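Local coordinates for probable enoyl-CoA hydratase/isomerase (Pseudomonas aeruginosa, PDB 7BOR), which binds coenzyme A and, as a member of the crotonase family, probably acts as a delta(3)-delta(2)-enoyl-CoA isomerase, at residues Val119-Asn131 with Leu156-Ala168. Sequence-based numbering, arbitrary orientation.
Sequences VGRNARLKMPFVN and LLMLGQDFSGEQA. With COA (coenzyme A), chain C.
L125 and F163 meet as an antiparallel hydrogen-bonded pair, and their side chains pack on the same face of the small sheet. L125 N to F163 O is short, 2.8 Å, and nearly straight at the hydrogen (168°); F163 N returns a bond to L125 O. Along the L125 side chain, CB makes a CH-pi contact, sitting 3.6 Å from the centroid of the F163 ring and close to its normal. CG, placed beside the backbone N (chi1 -66°), is 4.1 Å from F163 CE2; CD1 lies against F163 O and G165 N, while CD2 approaches F163 CE2 and A168 CB. The pairing belongs to a three-stranded sheet of the crotonase fold, in which strand 124-126 runs between 102-104 and 163-164. Beyond it, S164 caps helix 165-171, S164 OG accepting from Q167 N and Q167 OE1 from S164 N in a capping box. The first turn of this helix is tied back by E166 N to R121 O at 3.0 Å. Toward the other end M127 SD meets L157 CD2, and the bend at chi3 (-71°) swings CE to 3.7 Å from L156 CB and to the edge of the F163 ring. A water bridges the segments, accepting from M127 N and donating to L156 O and Q161 O. P128 and F129 follow directly in the coenzyme A pocket, where F129 CD1 lies 3.8 Å from COA S1P.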
ATOM      1  N   VAL A 119       0.898   7.794  10.120  1.00 26.07           N
ATOM      2  CA  VAL A 119      -0.377   7.179  10.449  1.00 24.10           C
ATOM      3  C   VAL A 119      -0.969   7.916  11.624  1.00 26.43           C
ATOM      4  O   VAL A 119      -0.241   8.368  12.516  1.00 27.27           O
ATOM      5  CB  VAL A 119      -0.248   5.678  10.828  1.00 22.30           C
ATOM      6  CG1 VAL A 119       0.408   4.876   9.752  1.00 21.05           C
ATOM      7  CG2 VAL A 119       0.581   5.497  12.136  1.00 22.97           C
ATOM      8  N   GLY A 120      -2.300   7.976  11.667  1.00 24.70           N
ATOM      9  CA  GLY A 120      -2.957   8.323  12.913  1.00 27.41           C
ATOM     10  C   GLY A 120      -2.728   7.273  13.975  1.00 30.67           C
ATOM     11  O   GLY A 120      -2.687   6.065  13.693  1.00 25.71           O
ATOM     12  N   ARG A 121      -2.598   7.751  15.216  1.00 27.42           N
ATOM     13  CA  ARG A 121      -2.333   6.828  16.315  1.00 28.82           C
ATOM     14  C   ARG A 121      -3.323   5.673  16.344  1.00 25.77           C
ATOM     15  O   ARG A 121      -3.013   4.559  16.834  1.00 24.90           O
ATOM     16  CB  ARG A 121      -2.367   7.575  17.659  1.00 34.89           C
ATOM     17  CG  ARG A 121      -1.099   7.995  18.112  1.00 36.81           C
ATOM     18  CD  ARG A 121      -1.221   8.595  19.601  1.00 40.88           C
ATOM     19  NE  ARG A 121      -1.906   9.877  19.570  1.00 37.46           N
ATOM     20  CZ  ARG A 121      -1.303  11.062  19.424  1.00 43.43           C
ATOM     21  NH1 ARG A 121      -2.033  12.171  19.448  1.00 42.03           N
ATOM     22  NH2 ARG A 121       0.021  11.150  19.275  1.00 43.01           N
ATOM     23  N   ASN A 122      -4.584   5.999  16.064  1.00 26.87           N
ATOM     24  CA  ASN A 122      -5.664   5.032  16.159  1.00 30.35           C
ATOM     25  C   ASN A 122      -6.052   4.461  14.804  1.00 27.68           C
ATOM     26  O   ASN A 122      -7.142   3.889  14.683  1.00 27.88           O
ATOM     27  CB  ASN A 122      -6.929   5.649  16.816  1.00 26.04           C
ATOM     28  CG  ASN A 122      -6.705   6.016  18.303  1.00 30.69           C
ATOM     29  OD1 ASN A 122      -6.759   5.174  19.189  1.00 31.69           O
ATOM     30  ND2 ASN A 122      -6.406   7.272  18.541  1.00 30.74           N
ATOM     31  N   ALA A 123      -5.218   4.629  13.780  1.00 26.31           N
ATOM     32  CA  ALA A 123      -5.516   3.920  12.548  1.00 25.90           C
ATOM     33  C   ALA A 123      -5.562   2.436  12.866  1.00 30.91           C
ATOM     34  O   ALA A 123      -5.022   1.991  13.878  1.00 27.38           O
ATOM     35  CB  ALA A 123      -4.476   4.231  11.463  1.00 25.38           C
ATOM     36  N   ARG A 124      -6.226   1.666  11.997  1.00 30.72           N
ATOM     37  CA  ARG A 124      -6.440   0.227  12.199  1.00 28.24           C
ATOM     38  C   ARG A 124      -5.838  -0.538  11.030  1.00 28.80           C
ATOM     39  O   ARG A 124      -6.441  -0.593   9.961  1.00 26.54           O
ATOM     40  CB  ARG A 124      -7.917  -0.118  12.271  1.00 28.91           C
ATOM     41  CG  ARG A 124      -8.609   0.304  13.514  1.00 43.04           C
ATOM     42  CD  ARG A 124     -10.063   0.746  13.259  1.00 55.01           C
ATOM     43  NE  ARG A 124     -10.662   1.134  14.532  1.00 59.44           N
ATOM     44  CZ  ARG A 124     -11.701   0.531  15.108  1.00 56.93           C
ATOM     45  NH1 ARG A 124     -12.350  -0.465  14.498  1.00 55.34           N
ATOM     46  NH2 ARG A 124     -12.121   0.955  16.298  1.00 51.46           N
ATOM     47  N   LEU A 125      -4.704  -1.178  11.241  1.00 25.74           N
ATOM     48  CA  LEU A 125      -3.991  -1.852  10.173  1.00 26.71           C
ATOM     49  C   LEU A 125      -4.177  -3.350  10.313  1.00 25.15           C
ATOM     50  O   LEU A 125      -4.012  -3.890  11.417  1.00 23.12           O
ATOM     51  CB  LEU A 125      -2.506  -1.517  10.219  1.00 23.54           C
ATOM     52  CG  LEU A 125      -2.098  -0.078   9.930  1.00 26.99           C
ATOM     53  CD1 LEU A 125      -2.217   0.729  11.269  1.00 26.68           C
ATOM     54  CD2 LEU A 125      -0.722   0.064   9.292  1.00 28.12           C
ATOM     55  N   LYS A 126      -4.494  -4.041   9.210  1.00 26.10           N
ATOM     56  CA  LYS A 126      -4.321  -5.487   9.277  1.00 25.20           C
ATOM     57  C   LYS A 126      -4.151  -6.142   7.910  1.00 25.63           C
ATOM     58  O   LYS A 126      -4.494  -5.578   6.874  1.00 23.98           O
ATOM     59  CB  LYS A 126      -5.456  -6.170  10.031  1.00 26.93           C
ATOM     60  CG  LYS A 126      -6.763  -6.311   9.385  1.00 31.19           C
ATOM     61  CD  LYS A 126      -7.634  -7.237  10.251  1.00 30.24           C
ATOM     62  CE  LYS A 126      -8.990  -7.406   9.615  1.00 47.55           C
ATOM     63  NZ  LYS A 126     -10.162  -6.961  10.450  1.00 54.87           N
ATOM     64  N   MET A 127      -3.687  -7.391   7.954  1.00 22.55           N
ATOM     65  CA  MET A 127      -3.443  -8.198   6.745  1.00 22.51           C
ATOM     66  C   MET A 127      -4.309  -9.439   6.902  1.00 24.91           C
ATOM     67  O   MET A 127      -3.885 -10.441   7.504  1.00 24.46           O
ATOM     68  CB  MET A 127      -1.961  -8.503   6.590  1.00 23.40           C
ATOM     69  CG  MET A 127      -1.234  -7.254   6.129  1.00 24.82           C
ATOM     70  SD  MET A 127       0.562  -7.266   6.305  1.00 25.79           S
ATOM     71  CE  MET A 127       0.617  -7.151   8.110  1.00 21.58           C
ATOM     72  N   PRO A 128      -5.574  -9.368   6.493  1.00 24.37           N
ATOM     73  CA  PRO A 128      -6.523 -10.416   6.866  1.00 23.37           C
ATOM     74  C   PRO A 128      -6.494 -11.586   5.875  1.00 27.61           C
ATOM     75  O   PRO A 128      -7.483 -12.327   5.785  1.00 27.96           O
ATOM     76  CB  PRO A 128      -7.867  -9.670   6.866  1.00 25.27           C
ATOM     77  CG  PRO A 128      -7.738  -8.684   5.793  1.00 24.95           C
ATOM     78  CD  PRO A 128      -6.238  -8.258   5.800  1.00 24.84           C
ATOM     79  N   PHE A 129      -5.363 -11.758   5.154  1.00 26.58           N
ATOM     80  CA  PHE A 129      -5.351 -12.683   4.019  1.00 28.18           C
ATOM     81  C   PHE A 129      -5.779 -14.066   4.457  1.00 33.21           C
ATOM     82  O   PHE A 129      -6.720 -14.642   3.909  1.00 31.11           O
ATOM     83  CB  PHE A 129      -3.966 -12.715   3.413  1.00 25.00           C
ATOM     84  CG  PHE A 129      -3.491 -11.379   2.945  1.00 28.75           C
ATOM     85  CD1 PHE A 129      -4.274 -10.596   2.088  1.00 31.54           C
ATOM     86  CD2 PHE A 129      -2.268 -10.874   3.394  1.00 27.64           C
ATOM     87  CE1 PHE A 129      -3.849  -9.341   1.676  1.00 33.01           C
ATOM     88  CE2 PHE A 129      -1.823  -9.612   2.958  1.00 29.25           C
ATOM     89  CZ  PHE A 129      -2.641  -8.836   2.110  1.00 30.01           C
ATOM     90  N   VAL A 130      -5.139 -14.570   5.517  1.00 31.55           N
ATOM     91  CA  VAL A 130      -5.420 -15.888   6.065  1.00 32.16           C
ATOM     92  C   VAL A 130      -6.868 -16.014   6.536  1.00 33.64           C
ATOM     93  O   VAL A 130      -7.504 -17.070   6.379  1.00 32.94           O
ATOM     94  CB  VAL A 130      -4.404 -16.155   7.192  1.00 33.71           C
ATOM     95  CG1 VAL A 130      -4.707 -15.206   8.475  1.00 30.88           C
ATOM     96  CG2 VAL A 130      -4.384 -17.580   7.540  1.00 35.38           C
ATOM     97  N   ASN A 131      -7.418 -14.957   7.136  1.00 30.23           N
ATOM     98  CA  ASN A 131      -8.819 -15.003   7.512  1.00 27.38           C
ATOM     99  C   ASN A 131      -9.737 -15.234   6.309  1.00 30.96           C
ATOM    100  O   ASN A 131     -10.868 -15.693   6.495  1.00 32.26           O
ATOM    101  CB  ASN A 131      -9.214 -13.708   8.207  1.00 30.59           C
ATOM    102  CG  ASN A 131      -8.189 -13.277   9.244  1.00 34.58           C
ATOM    103  OD1 ASN A 131      -7.113 -12.705   8.928  1.00 33.35           O
ATOM    104  ND2 ASN A 131      -8.481 -13.610  10.479  1.00 40.35           N
ATOM    105  N   LEU A 156       1.244 -11.201  12.514  1.00 22.54           N
ATOM    106  CA  LEU A 156       0.506 -10.392  11.543  1.00 21.61           C
ATOM    107  C   LEU A 156       0.010 -11.194  10.327  1.00 25.44           C
ATOM    108  O   LEU A 156      -1.115 -10.971   9.852  1.00 24.41           O
ATOM    109  CB  LEU A 156       1.358  -9.214  11.095  1.00 24.05           C
ATOM    110  CG  LEU A 156       1.981  -8.335  12.184  1.00 22.20           C
ATOM    111  CD1 LEU A 156       2.711  -7.108  11.629  1.00 23.78           C
ATOM    112  CD2 LEU A 156       0.853  -7.934  13.206  1.00 21.75           C
ATOM    113  N   LEU A 157       0.781 -12.181   9.837  1.00 22.61           N
ATOM    114  CA  LEU A 157       0.432 -12.850   8.568  1.00 22.98           C
ATOM    115  C   LEU A 157      -0.242 -14.231   8.717  1.00 26.46           C
ATOM    116  O   LEU A 157      -1.147 -14.551   7.940  1.00 28.00           O
ATOM    117  CB  LEU A 157       1.676 -13.010   7.717  1.00 24.18           C
ATOM    118  CG  LEU A 157       2.284 -11.748   7.136  1.00 26.21           C
ATOM    119  CD1 LEU A 157       3.518 -12.118   6.307  1.00 28.91           C
ATOM    120  CD2 LEU A 157       1.310 -11.012   6.273  1.00 29.15           C
ATOM    121  N   MET A 158       0.190 -15.057   9.682  1.00 23.87           N
ATOM    122  CA  MET A 158      -0.438 -16.345   9.946  1.00 27.23           C
ATOM    123  C   MET A 158      -1.701 -16.225  10.808  1.00 27.65           C
ATOM    124  O   MET A 158      -2.616 -17.047  10.661  1.00 30.82           O
ATOM    125  CB  MET A 158       0.576 -17.273  10.607  1.00 25.58           C
ATOM    126  CG  MET A 158       1.628 -17.842   9.635  1.00 29.40           C
ATOM    127  SD  MET A 158       2.879 -18.709  10.589  1.00 30.98           S
ATOM    128  CE  MET A 158       1.924 -20.064  11.246  1.00 29.34           C
ATOM    129  N   LEU A 159      -1.803 -15.203  11.664  1.00 26.50           N
ATOM    130  CA  LEU A 159      -3.029 -14.941  12.409  1.00 31.15           C
ATOM    131  C   LEU A 159      -3.837 -13.770  11.871  1.00 28.30           C
ATOM    132  O   LEU A 159      -5.016 -13.660  12.190  1.00 28.71           O
ATOM    133  CB  LEU A 159      -2.734 -14.653  13.883  1.00 28.75           C
ATOM    134  CG  LEU A 159      -2.738 -15.792  14.880  1.00 37.35           C
ATOM    135  CD1 LEU A 159      -2.508 -15.267  16.269  1.00 35.38           C
ATOM    136  CD2 LEU A 159      -4.068 -16.542  14.817  1.00 42.90           C
ATOM    137  N   GLY A 160      -3.259 -12.869  11.097  1.00 26.20           N
ATOM    138  CA  GLY A 160      -4.052 -11.733  10.646  1.00 27.95           C
ATOM    139  C   GLY A 160      -4.375 -10.749  11.754  1.00 27.83           C
ATOM    140  O   GLY A 160      -5.362 -10.008  11.654  1.00 28.54           O
ATOM    141  N   GLN A 161      -3.519 -10.682  12.782  1.00 25.16           N
ATOM    142  CA  GLN A 161      -3.741  -9.786  13.920  1.00 26.69           C
ATOM    143  C   GLN A 161      -3.721  -8.334  13.474  1.00 28.11           C
ATOM    144  O   GLN A 161      -2.802  -7.899  12.783  1.00 28.88           O
ATOM    145  CB  GLN A 161      -2.657 -10.041  14.975  1.00 29.07           C
ATOM    146  CG  GLN A 161      -2.676  -9.106  16.190  1.00 31.38           C
ATOM    147  CD  GLN A 161      -3.904  -9.273  17.030  1.00 41.80           C
ATOM    148  OE1 GLN A 161      -4.222 -10.367  17.519  1.00 40.21           O
ATOM    149  NE2 GLN A 161      -4.621  -8.196  17.192  1.00 36.49           N
ATOM    150  N   ASP A 162      -4.729  -7.566  13.865  1.00 29.10           N
ATOM    151  CA  ASP A 162      -4.652  -6.155  13.523  1.00 30.79           C
ATOM    152  C   ASP A 162      -3.858  -5.395  14.579  1.00 27.61           C
ATOM    153  O   ASP A 162      -3.520  -5.905  15.653  1.00 27.49           O
ATOM    154  CB  ASP A 162      -6.024  -5.499  13.331  1.00 34.02           C
ATOM    155  CG  ASP A 162      -7.004  -5.879  14.375  1.00 39.89           C
ATOM    156  OD1 ASP A 162      -6.625  -5.756  15.543  1.00 41.36           O
ATOM    157  OD2 ASP A 162      -8.146  -6.292  14.008  1.00 50.11           O
ATOM    158  N   PHE A 163      -3.495  -4.183  14.211  1.00 22.75           N
ATOM    159  CA  PHE A 163      -2.614  -3.391  15.033  1.00 26.62           C
ATOM    160  C   PHE A 163      -2.900  -1.934  14.774  1.00 23.84           C
ATOM    161  O   PHE A 163      -3.494  -1.570  13.758  1.00 24.01           O
ATOM    162  CB  PHE A 163      -1.152  -3.727  14.794  1.00 24.79           C
ATOM    163  CG  PHE A 163      -0.679  -3.634  13.377  1.00 26.23           C
ATOM    164  CD1 PHE A 163      -0.885  -4.686  12.463  1.00 27.39           C
ATOM    165  CD2 PHE A 163       0.088  -2.560  12.956  1.00 24.68           C
ATOM    166  CE1 PHE A 163      -0.366  -4.618  11.172  1.00 22.91           C
ATOM    167  CE2 PHE A 163       0.634  -2.522  11.663  1.00 25.56           C
ATOM    168  CZ  PHE A 163       0.398  -3.539  10.782  1.00 26.47           C
ATOM    169  N   SER A 164      -2.575  -1.122  15.762  1.00 24.38           N
ATOM    170  CA  SER A 164      -2.876   0.300  15.717  1.00 21.84           C
ATOM    171  C   SER A 164      -1.745   1.038  15.024  1.00 23.45           C
ATOM    172  O   SER A 164      -0.618   0.540  14.906  1.00 23.80           O
ATOM    173  CB  SER A 164      -3.016   0.885  17.128  1.00 23.17           C
ATOM    174  OG  SER A 164      -1.721   0.840  17.803  1.00 20.23           O
ATOM    175  N   GLY A 165      -2.043   2.265  14.598  1.00 23.79           N
ATOM    176  CA  GLY A 165      -0.993   3.125  14.076  1.00 25.49           C
ATOM    177  C   GLY A 165       0.141   3.331  15.069  1.00 24.60           C
ATOM    178  O   GLY A 165       1.314   3.415  14.687  1.00 24.09           O
ATOM    179  N   GLU A 166      -0.205   3.512  16.341  1.00 25.34           N
ATOM    180  CA  GLU A 166       0.800   3.583  17.393  1.00 26.53           C
ATOM    181  C   GLU A 166       1.748   2.381  17.302  1.00 25.88           C
ATOM    182  O   GLU A 166       2.977   2.530  17.310  1.00 23.06           O
ATOM    183  CB  GLU A 166       0.090   3.636  18.753  1.00 25.62           C
ATOM    184  CG  GLU A 166       1.037   3.967  19.893  1.00 33.24           C
ATOM    185  CD  GLU A 166       1.150   5.483  20.089  1.00 47.84           C
ATOM    186  OE1 GLU A 166       0.255   6.084  20.762  1.00 48.09           O
ATOM    187  OE2 GLU A 166       2.108   6.072  19.536  1.00 49.95           O
ATOM    188  N   GLN A 167       1.182   1.177  17.163  1.00 23.76           N
ATOM    189  CA  GLN A 167       2.003  -0.025  17.146  1.00 24.40           C
ATOM    190  C   GLN A 167       2.845  -0.077  15.878  1.00 24.56           C
ATOM    191  O   GLN A 167       3.999  -0.481  15.933  1.00 20.88           O
ATOM    192  CB  GLN A 167       1.132  -1.300  17.280  1.00 26.76           C
ATOM    193  CG  GLN A 167       0.614  -1.548  18.728  1.00 28.92           C
ATOM    194  CD  GLN A 167      -0.272  -2.797  18.853  1.00 32.77           C
ATOM    195  OE1 GLN A 167      -1.244  -2.943  18.117  1.00 31.64           O
ATOM    196  NE2 GLN A 167       0.021  -3.648  19.822  1.00 35.22           N
ATOM    197  N   ALA A 168       2.282   0.366  14.753  1.00 24.35           N
ATOM    198  CA  ALA A 168       3.003   0.447  13.484  1.00 24.55           C
ATOM    199  C   ALA A 168       4.260   1.312  13.610  1.00 24.65           C
ATOM    200  O   ALA A 168       5.327   0.960  13.105  1.00 26.29           O
ATOM    201  CB  ALA A 168       2.040   1.010  12.429  1.00 20.34           C
TER
HETATM  202  N1A COA C 301     -14.619  -4.729  -0.733  1.00 39.74           N
HETATM  203  C2A COA C 301     -15.911  -4.515  -1.111  1.00 46.38           C
HETATM  204  N3A COA C 301     -16.764  -3.771  -0.345  1.00 42.56           N
HETATM  205  C4A COA C 301     -16.266  -3.247   0.787  1.00 50.01           C
HETATM  206  C5A COA C 301     -14.990  -3.441   1.179  1.00 47.55           C
HETATM  207  C6A COA C 301     -14.150  -4.207   0.397  1.00 40.25           C
HETATM  208  N6A COA C 301     -12.736  -4.512   0.655  1.00 38.35           N
HETATM  209  N7A COA C 301     -14.782  -2.798   2.362  1.00 46.91           N
HETATM  210  C8A COA C 301     -15.935  -2.196   2.728  1.00 52.42           C
HETATM  211  N9A COA C 301     -16.792  -2.507   1.761  1.00 50.98           N
HETATM  212  C1B COA C 301     -18.157  -1.947   1.834  1.00 54.33           C
HETATM  213  C2B COA C 301     -19.179  -2.793   2.756  1.00 56.91           C
HETATM  214  O2B COA C 301     -19.553  -4.022   2.015  1.00 53.67           O
HETATM  215  C3B COA C 301     -20.122  -1.906   2.906  1.00 58.38           C
HETATM  216  O3B COA C 301     -20.945  -1.799   1.670  1.00 60.63           O
HETATM  217  P3B COA C 301     -22.461  -1.219   1.683  1.00 68.58           P
HETATM  218  O7A COA C 301     -22.586  -0.019   2.600  1.00 68.59           O
HETATM  219  O8A COA C 301     -23.354  -2.339   2.143  1.00 60.32           O
HETATM  220  O9A COA C 301     -22.775  -0.780   0.283  1.00 66.88           O
HETATM  221  C4B COA C 301     -19.438  -0.524   3.049  1.00 53.87           C
HETATM  222  O4B COA C 301     -18.130  -0.700   2.250  1.00 56.24           O
HETATM  223  C5B COA C 301     -19.142  -0.146   4.378  1.00 53.87           C
HETATM  224  O5B COA C 301     -18.214  -1.080   4.828  1.00 53.17           O
HETATM  225  P1A COA C 301     -18.376  -1.682   6.339  1.00 56.63           P
HETATM  226  O1A COA C 301     -17.615  -2.980   6.512  1.00 55.96           O
HETATM  227  O2A COA C 301     -19.813  -1.904   6.754  1.00 58.78           O
HETATM  228  O3A COA C 301     -17.767  -0.490   7.301  1.00 57.37           O
HETATM  229  P2A COA C 301     -17.054  -0.953   8.716  1.00 55.48           P
HETATM  230  O4A COA C 301     -16.748   0.322   9.496  1.00 51.06           O
HETATM  231  O5A COA C 301     -18.036  -1.884   9.360  1.00 54.72           O
HETATM  232  O6A COA C 301     -15.688  -1.856   8.432  1.00 46.27           O
HETATM  233  CBP COA C 301     -13.515  -2.379   7.566  1.00 47.46           C
HETATM  234  CCP COA C 301     -14.498  -1.213   7.946  1.00 49.84           C
HETATM  235  CDP COA C 301     -12.393  -1.823   6.617  1.00 40.58           C
HETATM  236  CEP COA C 301     -12.866  -2.976   8.839  1.00 42.18           C
HETATM  237  CAP COA C 301     -14.447  -3.434   6.887  1.00 46.66           C
HETATM  238  OAP COA C 301     -15.127  -2.782   5.858  1.00 44.37           O
HETATM  239  C9P COA C 301     -13.681  -4.599   6.261  1.00 50.46           C
HETATM  240  O9P COA C 301     -13.193  -5.471   6.918  1.00 50.98           O
HETATM  241  N8P COA C 301     -13.613  -4.586   4.784  1.00 47.67           N
HETATM  242  C7P COA C 301     -12.905  -5.628   4.036  1.00 46.83           C
HETATM  243  C6P COA C 301     -11.397  -5.672   4.426  1.00 41.58           C
HETATM  244  C5P COA C 301     -10.770  -6.796   3.539  1.00 40.81           C
HETATM  245  O5P COA C 301     -10.942  -7.944   3.757  1.00 38.19           O
HETATM  246  N4P COA C 301      -9.946  -6.378   2.419  1.00 39.72           N
HETATM  247  C3P COA C 301      -9.388  -7.375   1.540  1.00 44.58           C
HETATM  248  C2P COA C 301      -8.162  -7.998   2.156  1.00 43.39           C
HETATM  249  S1P COA C 301      -7.610  -9.173   0.899  1.00 57.94           S
HETATM  250  O   HOH W   1      -2.329  -8.345  10.302  1.00 25.33           O
HETATM  251  O   HOH W   2      -2.912 -12.932   6.600  1.00 30.89           O